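PDB 2OO3: protein involved in catabolism of external DNA, which probably methylates adenine 2030 of 23S ribosomal RNA at N6, using S-adenosyl-L-methionine as the methyl donor. Local coordinates for residues 173-178 against 203-208. Residues are numbered along the deposited sequence; the frame is centred on the assembly and turned at random.
Sequences EEYKEI and KAWTEQ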
ATOM      1  N   GLU A 173      15.680  -3.897 -12.411  1.00 12.83           N
ATOM      2  CA  GLU A 173      15.634  -2.525 -12.929  1.00 13.72           C
ATOM      3  C   GLU A 173      14.481  -1.702 -12.334  1.00 12.43           C
ATOM      4  O   GLU A 173      14.532  -0.482 -12.351  1.00 12.78           O
ATOM      5  CB  GLU A 173      15.594  -2.529 -14.462  1.00 14.70           C
ATOM      6  CG  GLU A 173      16.903  -3.080 -15.136  1.00 20.01           C
ATOM      7  CD  GLU A 173      17.117  -4.625 -15.017  1.00 25.31           C
ATOM      8  OE1 GLU A 173      16.118  -5.387 -14.878  1.00 23.53           O
ATOM      9  OE2 GLU A 173      18.312  -5.062 -15.084  1.00 28.04           O
ATOM     10  N   GLU A 174      13.457  -2.372 -11.799  1.00 11.76           N
ATOM     11  CA  GLU A 174      12.333  -1.676 -11.134  1.00 11.76           C
ATOM     12  C   GLU A 174      12.789  -0.788  -9.976  1.00 11.13           C
ATOM     13  O   GLU A 174      12.142   0.226  -9.651  1.00 10.63           O
ATOM     14  CB  GLU A 174      11.290  -2.681 -10.663  1.00 11.02           C
ATOM     15  CG  GLU A 174      10.589  -3.386 -11.840  1.00 14.21           C
ATOM     16  CD  GLU A 174       9.470  -4.324 -11.386  1.00 14.02           C
ATOM     17  OE1 GLU A 174       8.555  -3.845 -10.669  1.00 15.27           O
ATOM     18  OE2 GLU A 174       9.519  -5.537 -11.738  1.00 15.58           O
ATOM     19  N   TYR A 175      13.911  -1.159  -9.349  1.00 10.59           N
ATOM     20  CA  TYR A 175      14.417  -0.402  -8.202  1.00 10.20           C
ATOM     21  C   TYR A 175      14.982   0.961  -8.615  1.00 10.11           C
ATOM     22  O   TYR A 175      15.175   1.836  -7.777  1.00  9.79           O
ATOM     23  CB  TYR A 175      15.512  -1.187  -7.490  1.00  9.91           C
ATOM     24  CG  TYR A 175      15.048  -2.361  -6.663  1.00  7.97           C
ATOM     25  CD1 TYR A 175      14.691  -2.195  -5.318  1.00 10.23           C
ATOM     26  CD2 TYR A 175      15.024  -3.629  -7.201  1.00  7.58           C
ATOM     27  CE1 TYR A 175      14.307  -3.301  -4.531  1.00  9.19           C
ATOM     28  CE2 TYR A 175      14.613  -4.735  -6.442  1.00 11.22           C
ATOM     29  CZ  TYR A 175      14.276  -4.572  -5.114  1.00  9.83           C
ATOM     30  OH  TYR A 175      13.899  -5.687  -4.392  1.00  8.37           O
ATOM     31  N   LYS A 176      15.291   1.121  -9.899  1.00 11.13           N
ATOM     32  CA  LYS A 176      15.635   2.450 -10.434  1.00 11.97           C
ATOM     33  C   LYS A 176      14.534   3.077 -11.282  1.00 11.64           C
ATOM     34  O   LYS A 176      14.397   4.308 -11.280  1.00 11.55           O
ATOM     35  CB  LYS A 176      16.975   2.456 -11.183  1.00 13.46           C
ATOM     36  CG  LYS A 176      17.087   1.505 -12.280  1.00 18.03           C
ATOM     37  CD  LYS A 176      18.253   1.912 -13.195  1.00 25.90           C
ATOM     38  CE  LYS A 176      18.145   1.196 -14.547  1.00 28.81           C
ATOM     39  NZ  LYS A 176      18.694  -0.184 -14.408  1.00 31.55           N
ATOM     40  N   GLU A 177      13.739   2.254 -11.981  1.00 11.13           N
ATOM     41  CA  GLU A 177      12.607   2.804 -12.755  1.00 11.13           C
ATOM     42  C   GLU A 177      11.609   3.552 -11.860  1.00  9.97           C
ATOM     43  O   GLU A 177      11.110   4.612 -12.202  1.00  9.01           O
ATOM     44  CB  GLU A 177      11.878   1.693 -13.480  1.00 11.68           C
ATOM     45  CG  GLU A 177      12.697   1.099 -14.618  1.00 15.92           C
ATOM     46  CD  GLU A 177      12.121  -0.182 -15.175  1.00 19.04           C
ATOM     47  OE1 GLU A 177      11.096  -0.671 -14.645  1.00 20.40           O
ATOM     48  OE2 GLU A 177      12.695  -0.699 -16.164  1.00 21.42           O
ATOM     49  N   ILE A 178      11.309   2.957 -10.711  1.00  9.11           N
ATOM     50  CA  ILE A 178      10.257   3.465  -9.834  1.00  7.99           C
ATOM     51  C   ILE A 178      10.591   4.838  -9.267  1.00  7.53           C
ATOM     52  O   ILE A 178       9.799   5.756  -9.446  1.00  7.77           O
ATOM     53  CB  ILE A 178       9.869   2.412  -8.732  1.00  8.22           C
ATOM     54  CG1 ILE A 178       9.145   1.233  -9.400  1.00  9.05           C
ATOM     55  CG2 ILE A 178       9.047   3.041  -7.621  1.00  6.30           C
ATOM     56  CD1 ILE A 178       7.837   1.584 -10.131  1.00 10.52           C
ATOM     57  N   LYS A 203      19.612  -6.129   0.444  1.00  9.37           N
ATOM     58  CA  LYS A 203      19.810  -4.840   1.100  1.00 10.38           C
ATOM     59  C   LYS A 203      20.442  -3.788   0.189  1.00  9.19           C
ATOM     60  O   LYS A 203      20.108  -2.620   0.264  1.00  9.00           O
ATOM     61  CB  LYS A 203      20.690  -4.970   2.358  1.00 12.33           C
ATOM     62  CG  LYS A 203      20.928  -3.588   3.008  1.00 16.03           C
ATOM     63  CD  LYS A 203      20.400  -3.532   4.447  1.00 23.22           C
ATOM     64  CE  LYS A 203      20.303  -2.085   5.000  1.00 22.86           C
ATOM     65  NZ  LYS A 203      18.977  -1.451   4.669  1.00 26.52           N
ATOM     66  N   ALA A 204      21.382  -4.196  -0.649  1.00  8.27           N
ATOM     67  CA  ALA A 204      22.092  -3.250  -1.483  1.00  7.66           C
ATOM     68  C   ALA A 204      21.140  -2.603  -2.498  1.00  7.02           C
ATOM     69  O   ALA A 204      21.196  -1.402  -2.755  1.00  7.75           O
ATOM     70  CB  ALA A 204      23.229  -3.968  -2.195  1.00  8.00           C
ATOM     71  N   TRP A 205      20.283  -3.410  -3.087  1.00  6.55           N
ATOM     72  CA  TRP A 205      19.330  -2.911  -4.060  1.00  6.91           C
ATOM     73  C   TRP A 205      18.356  -1.964  -3.375  1.00  6.46           C
ATOM     74  O   TRP A 205      18.074  -0.909  -3.892  1.00  5.73           O
ATOM     75  CB  TRP A 205      18.548  -4.058  -4.684  1.00  7.33           C
ATOM     76  CG  TRP A 205      19.359  -4.992  -5.572  1.00  9.71           C
ATOM     77  CD1 TRP A 205      20.696  -4.880  -5.916  1.00 10.40           C
ATOM     78  CD2 TRP A 205      18.870  -6.144  -6.251  1.00  9.82           C
ATOM     79  NE1 TRP A 205      21.049  -5.906  -6.775  1.00  8.99           N
ATOM     80  CE2 TRP A 205      19.952  -6.697  -6.983  1.00 10.17           C
ATOM     81  CE3 TRP A 205      17.608  -6.761  -6.332  1.00 12.59           C
ATOM     82  CZ2 TRP A 205      19.813  -7.832  -7.764  1.00 10.11           C
ATOM     83  CZ3 TRP A 205      17.470  -7.892  -7.116  1.00 11.30           C
ATOM     84  CH2 TRP A 205      18.577  -8.415  -7.828  1.00 12.64           C
ATOM     85  N   THR A 206      17.824  -2.379  -2.232  1.00  6.53           N
ATOM     86  CA  THR A 206      16.929  -1.517  -1.451  1.00  7.64           C
ATOM     87  C   THR A 206      17.584  -0.173  -1.047  1.00  7.31           C
ATOM     88  O   THR A 206      16.963   0.886  -1.171  1.00  6.55           O
ATOM     89  CB  THR A 206      16.351  -2.279  -0.242  1.00  7.42           C
ATOM     90  OG1 THR A 206      15.569  -3.390  -0.728  1.00  8.97           O
ATOM     91  CG2 THR A 206      15.464  -1.356   0.573  1.00  9.04           C
ATOM     92  N   GLU A 207      18.854  -0.204  -0.630  1.00  7.80           N
ATOM     93  CA  GLU A 207      19.545   1.022  -0.254  1.00  7.91           C
ATOM     94  C   GLU A 207      19.741   1.967  -1.454  1.00  8.17           C
ATOM     95  O   GLU A 207      19.718   3.198  -1.292  1.00  8.01           O
ATOM     96  CB  GLU A 207      20.897   0.724   0.415  1.00  9.16           C
ATOM     97  CG  GLU A 207      20.807   0.148   1.858  1.00 12.33           C
ATOM     98  CD  GLU A 207      20.099   1.109   2.839  1.00 17.93           C
ATOM     99  OE1 GLU A 207      20.174   2.333   2.661  1.00 23.79           O
ATOM    100  OE2 GLU A 207      19.429   0.649   3.773  1.00 23.36           O
ATOM    101  N   GLN A 208      19.949   1.400  -2.650  1.00  7.32           N
ATOM    102  CA  GLN A 208      20.080   2.228  -3.859  1.00  7.46           C
ATOM    103  C   GLN A 208      18.749   2.875  -4.248  1.00  6.86           C
ATOM    104  O   GLN A 208      18.696   4.042  -4.676  1.00  7.42           O
ATOM    105  CB  GLN A 208      20.653   1.420  -5.016  1.00  6.14           C
ATOM    106  CG  GLN A 208      22.174   1.089  -4.814  1.00  8.01           C
ATOM    107  CD  GLN A 208      22.636   0.003  -5.764  1.00  7.88           C
ATOM    108  OE1 GLN A 208      22.891   0.277  -6.933  1.00 10.54           O
ATOM    109  NE2 GLN A 208      22.729  -1.245  -5.270  1.00  5.14           N
TER
HETATM  110  O   HOH W   1      15.509  -5.705  -2.082  1.00  5.20           O
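Tyr175 reaches from near the start of helix 174-188 to helix 203-216, where its ring meets Trp205 and Thr206. In sequence order, Glu174 comes just before it, its carboxylate turned back to the backbone N of Tyr169 and of Arg171, and Tyr175 then carries the whole near side of the contact. Trp205 CB sits squarely over one face of the phenol, 4.1 Å from the ring centroid and 1° off its normal, a CH-pi contact. With CG anti to its own carbonyl carbon (chi1 -68°), the Trp205 indole extends past the phenol and brings CE3 to within 3.6 Å of Tyr175 CE2. The Tyr175 ring and the six-membered ring of Trp205 meet obliquely, their planes 59° apart. At the far end of the phenol, a water whose O lies 2.8 Å from Tyr175 OH and 2.7 Å from Thr206 OG1 bridges the two, donating a hydrogen bond to the threonine. Thr206 OG1 is also hydrogen-bonded to Pro199 O, so the water's partner is itself tied to the end of the preceding strand. In this Rossmann-like methyltransferase fold, helix 174-188 is the crossover of the beta-alpha-beta unit formed with parallel neighbours 161-165 and 193-200, and helix 203-216 follows strand 193-200, which touches both helices through Pro199, Val196 and Tyr198, while Ile178 packs on Phe209 and Val196.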